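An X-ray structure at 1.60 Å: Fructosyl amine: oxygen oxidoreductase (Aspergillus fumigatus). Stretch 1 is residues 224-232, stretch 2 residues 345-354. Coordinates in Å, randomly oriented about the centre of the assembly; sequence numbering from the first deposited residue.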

# COMPACT_ATOMS: atom_id res chain seq x y z
N PHE A 224 8.84 -15.39 -7.64
CA PHE A 224 8.31 -16.22 -8.73
C PHE A 224 8.90 -16.00 -10.11
O PHE A 224 8.73 -16.85 -10.99
N LEU A 225 9.57 -14.87 -10.28
CA LEU A 225 10.00 -14.39 -11.58
C LEU A 225 11.27 -13.56 -11.39
O LEU A 225 11.42 -12.91 -10.36
N ASP A 226 12.14 -13.56 -12.40
CA ASP A 226 13.28 -12.65 -12.42
C ASP A 226 12.85 -11.25 -12.86
O ASP A 226 12.63 -11.02 -14.05
N PHE A 227 12.73 -10.34 -11.90
CA PHE A 227 12.34 -8.97 -12.22
C PHE A 227 13.48 -8.07 -12.69
O PHE A 227 13.29 -6.86 -12.86
N LYS A 228 14.68 -8.64 -12.87
CA LYS A 228 15.82 -7.83 -13.30
C LYS A 228 16.04 -6.59 -12.39
O LYS A 228 16.23 -5.47 -12.88
N ASN A 229 15.96 -6.81 -11.08
CA ASN A 229 16.18 -5.78 -10.06
C ASN A 229 15.12 -4.69 -10.04
O ASN A 229 15.31 -3.67 -9.39
N GLN A 230 13.99 -4.91 -10.71
CA GLN A 230 12.95 -3.87 -10.74
C GLN A 230 12.20 -3.69 -9.42
O GLN A 230 11.62 -2.62 -9.18
N LEU A 231 12.19 -4.71 -8.56
CA LEU A 231 11.41 -4.62 -7.30
C LEU A 231 12.29 -4.68 -6.06
O LEU A 231 13.14 -5.56 -5.96
N ARG A 232 12.07 -3.78 -5.11
CA ARG A 232 12.71 -3.86 -3.80
C ARG A 232 11.63 -4.05 -2.73
O ARG A 232 10.98 -3.08 -2.32
N PHE A 345 4.49 2.42 -11.13
CA PHE A 345 3.95 1.06 -11.08
C PHE A 345 4.52 0.18 -12.19
O PHE A 345 5.06 0.69 -13.19
N LEU A 346 4.40 -1.14 -12.00
CA LEU A 346 4.87 -2.11 -12.99
C LEU A 346 3.66 -2.97 -13.38
O LEU A 346 3.31 -3.94 -12.71
N ILE A 347 3.01 -2.55 -14.47
CA ILE A 347 1.79 -3.17 -14.96
C ILE A 347 1.97 -3.34 -16.46
O ILE A 347 2.01 -2.35 -17.20
N ASP A 348 2.15 -4.58 -16.89
CA ASP A 348 2.48 -4.86 -18.28
C ASP A 348 2.37 -6.35 -18.52
O ASP A 348 2.35 -7.15 -17.58
N ARG A 349 2.28 -6.73 -19.79
CA ARG A 349 2.57 -8.10 -20.18
C ARG A 349 4.07 -8.30 -20.06
O ARG A 349 4.85 -7.37 -20.29
N HIS A 350 4.47 -9.52 -19.71
CA HIS A 350 5.89 -9.86 -19.71
C HIS A 350 6.39 -9.86 -21.18
O HIS A 350 5.70 -10.34 -22.07
N PRO A 351 7.59 -9.29 -21.42
CA PRO A 351 8.13 -9.17 -22.79
C PRO A 351 8.41 -10.49 -23.51
O PRO A 351 8.40 -10.53 -24.76
N GLN A 352 8.67 -11.55 -22.75
CA GLN A 352 8.95 -12.86 -23.33
C GLN A 352 7.88 -13.91 -23.05
O GLN A 352 7.53 -14.69 -23.94
N TYR A 353 7.38 -13.94 -21.81
CA TYR A 353 6.35 -14.90 -21.42
C TYR A 353 4.98 -14.35 -21.81
O TYR A 353 4.35 -13.59 -21.05
N HIS A 354 4.54 -14.74 -23.01
CA HIS A 354 3.30 -14.29 -23.67
C HIS A 354 2.04 -14.29 -22.79
O HIS A 354 1.18 -13.42 -22.93

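The direct contacts between the stretches are all between side-chain atoms: no direct hydrogen bond crosses between them, their backbones stay well apart (the CA atoms of Gln230 and Leu346 are 8.6 Å from each other), and the contact is small, burying 245 Å² in total. It has two apolar centres, Leu346 and Leu225, and a single water adds a polar link.

Leu346 gives up the most surface. Its CA-to-CB bond points toward stretch 1, and chi1 t with chi2 p carries CD2 into a pocket made by Phe227, Gln230 and Leu231. Phe227 starts sideways, but chi1 m (-80°) swings the ring toward stretch 2, and chi2 of 87° sets its plane so that CD2 of Phe227 lies 3.8 Å from CD2 of Leu346. The methyl sits at the edge of the ring, near its plane. Leu231 also leaves its backbone sideways; its m,t rotamer, a common one for leucine, extends CD2 to 4.4 Å from CD2 of Leu346, a looser contact. A branched aliphatic side chain suits the position of Leu346, since one methyl can touch several neighbours without asking for a polar partner.

The CA-to-CB bond of Gln230 points toward stretch 2, and its side chain completes this pocket. Its OE1 comes within 3.6 Å of CD2 of Leu346, which is packing and not a polar bond; OE1 finds its hydrogen bond elsewhere in the structure. The other end of the amide serves the turn. Phe227 to Gln230 form a type I' turn, closed by Gln230 N donating to Phe227 O at 3.0 Å, and with chi1 m, chi2 t and chi3 at 91° the side chain folds back so that Gln230 NE2 donates to the same Phe227 O at 2.9 Å. A buried glutamine can thus have both ends of its amide satisfied. On the exposed side, Asp226, chi1 t, receives Lys228 N at OD1 (2.9 Å), while Lys228 NZ forms a salt bridge with Asp226 OD2 at 2.8 Å. The m,m,t,t lysine bends near its base and then runs extended to reach that carboxylate.

The second apolar centre is Leu225, which points toward stretch 2 with chi1 t and chi2 p. Its closest approaches are CD1 of Leu225 to CE2 of Tyr353, 3.6 Å at the edge of the ring, and CD2 of Leu225 to CD2 of His350, 3.9 Å and oblique to that ring; CD1 of Leu225 is also near CD2 of His350, at 4.1 Å. Tyr353, chi1 m, offers its ring carbons to the leucine.

His350, chi1 t and chi2 -83°, also points toward stretch 1 and uses both ring nitrogens. ND1 of His350 accepts from Gln352 N and from Tyr353 N, each at 3.1 Å, the latter almost perfectly linear; accepting these bonds requires ND1 to be unprotonated, and they help hold the loop around the ring. NE2 of His350 is hydrogen-bonded to the oxygen of water 1 at 2.8 Å, and the same water donates to Asp226 O, with its oxygen 2.8 Å from that atom. Histidine suits this place because it combines carbon surface for Leu225 with two ring nitrogens, ND1 for the loop amides and NE2 for the water.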

# COMPACT_ATOMS: atom_id res chain seq x y z
CB PHE A 224 6.80 -16.03 -8.79
CG PHE A 224 6.12 -16.34 -7.50
CD1 PHE A 224 6.02 -17.65 -7.05
CD2 PHE A 224 5.65 -15.31 -6.68
CE1 PHE A 224 5.42 -17.94 -5.84
CE2 PHE A 224 5.05 -15.59 -5.46
CZ PHE A 224 4.93 -16.90 -5.04
CB LEU A 225 8.90 -13.48 -12.16
CG LEU A 225 9.00 -12.91 -13.57
CD1 LEU A 225 8.67 -13.98 -14.59
CD2 LEU A 225 8.05 -11.74 -13.74
CB ASP A 226 14.36 -13.20 -13.37
CG ASP A 226 15.64 -12.36 -13.36
OD1 ASP A 226 15.73 -11.35 -12.63
OD2 ASP A 226 16.58 -12.73 -14.10
CB PHE A 227 11.59 -8.32 -11.05
CG PHE A 227 10.15 -8.73 -10.96
CD1 PHE A 227 9.79 -9.88 -10.25
CD2 PHE A 227 9.17 -7.99 -11.59
CE1 PHE A 227 8.44 -10.26 -10.16
CE2 PHE A 227 7.81 -8.36 -11.51
CZ PHE A 227 7.46 -9.50 -10.81
CB LYS A 228 15.65 -7.40 -14.77
CG LYS A 228 15.28 -8.53 -15.73
CD LYS A 228 16.37 -9.58 -15.82
CE LYS A 228 16.02 -10.66 -16.83
NZ LYS A 228 16.96 -11.80 -16.74
CB ASN A 229 17.60 -5.18 -10.13
CG ASN A 229 18.68 -6.24 -9.96
OD1 ASN A 229 18.58 -7.12 -9.09
ND2 ASN A 229 19.71 -6.16 -10.79
CB GLN A 230 11.94 -4.11 -11.85
CG GLN A 230 12.45 -3.80 -13.25
CD GLN A 230 11.45 -4.22 -14.29
OE1 GLN A 230 10.59 -3.42 -14.69
NE2 GLN A 230 11.53 -5.47 -14.73
CB LEU A 231 10.33 -5.71 -7.23
CG LEU A 231 9.27 -5.78 -8.34
CD1 LEU A 231 8.37 -6.99 -8.11
CD2 LEU A 231 8.45 -4.50 -8.37
CB ARG A 232 13.51 -2.58 -3.47
CG ARG A 232 14.27 -2.68 -2.14
CD ARG A 232 14.87 -1.33 -1.71
NE ARG A 232 13.84 -0.36 -1.36
CZ ARG A 232 14.06 0.93 -1.12
NH1 ARG A 232 15.30 1.42 -1.21
NH2 ARG A 232 13.05 1.75 -0.81
CB PHE A 345 2.42 1.09 -11.18
CG PHE A 345 1.76 1.98 -10.16
CD1 PHE A 345 2.29 2.12 -8.87
CD2 PHE A 345 0.59 2.65 -10.48
CE1 PHE A 345 1.69 2.95 -7.91
CE2 PHE A 345 -0.04 3.48 -9.53
CZ PHE A 345 0.51 3.63 -8.24
CB LEU A 346 6.01 -2.97 -12.42
CG LEU A 346 6.56 -4.06 -13.33
CD1 LEU A 346 6.81 -3.59 -14.78
CD2 LEU A 346 7.83 -4.60 -12.68
CB ILE A 347 0.53 -2.31 -14.64
CG1 ILE A 347 0.32 -2.23 -13.11
CG2 ILE A 347 -0.71 -2.84 -15.37
CD1 ILE A 347 -0.59 -1.07 -12.66
CB ASP A 348 3.91 -4.41 -18.57
CG ASP A 348 4.20 -4.17 -20.07
OD1 ASP A 348 3.33 -4.35 -20.96
OD2 ASP A 348 5.35 -3.78 -20.37
CB ARG A 349 2.16 -8.32 -21.63
CG ARG A 349 0.83 -7.69 -21.94
CD ARG A 349 -0.20 -8.67 -22.30
NE ARG A 349 -0.48 -8.62 -23.73
CZ ARG A 349 0.17 -9.34 -24.64
NH1 ARG A 349 1.14 -10.17 -24.27
NH2 ARG A 349 -0.15 -9.23 -25.92
CB HIS A 350 6.11 -11.22 -19.05
CG HIS A 350 7.55 -11.49 -18.76
ND1 HIS A 350 8.43 -11.98 -19.71
CD2 HIS A 350 8.27 -11.31 -17.63
CE1 HIS A 350 9.62 -12.11 -19.16
NE2 HIS A 350 9.56 -11.70 -17.90
CB PRO A 351 9.43 -8.39 -22.59
CG PRO A 351 9.81 -8.60 -21.17
CD PRO A 351 8.50 -8.68 -20.43
CB GLN A 352 10.31 -13.37 -22.86
CG GLN A 352 10.70 -14.71 -23.49
CD GLN A 352 12.07 -15.20 -23.06
OE1 GLN A 352 12.54 -16.23 -23.55
NE2 GLN A 352 12.72 -14.47 -22.16
CB TYR A 353 6.41 -15.20 -19.91
CG TYR A 353 7.79 -15.57 -19.41
CD1 TYR A 353 8.61 -16.43 -20.14
CD2 TYR A 353 8.27 -15.05 -18.21
CE1 TYR A 353 9.89 -16.77 -19.68
CE2 TYR A 353 9.55 -15.38 -17.74
CZ TYR A 353 10.34 -16.24 -18.48
OH TYR A 353 11.60 -16.57 -18.03
CB HIS A 354 3.09 -15.19 -24.92
CG HIS A 354 1.77 -15.02 -25.61
ND1 HIS A 354 0.67 -15.78 -25.30
CD2 HIS A 354 1.39 -14.20 -26.62
CE1 HIS A 354 -0.35 -15.42 -26.07
NE2 HIS A 354 0.07 -14.46 -26.88
O HOH W 1 11.99 -12.07 -16.55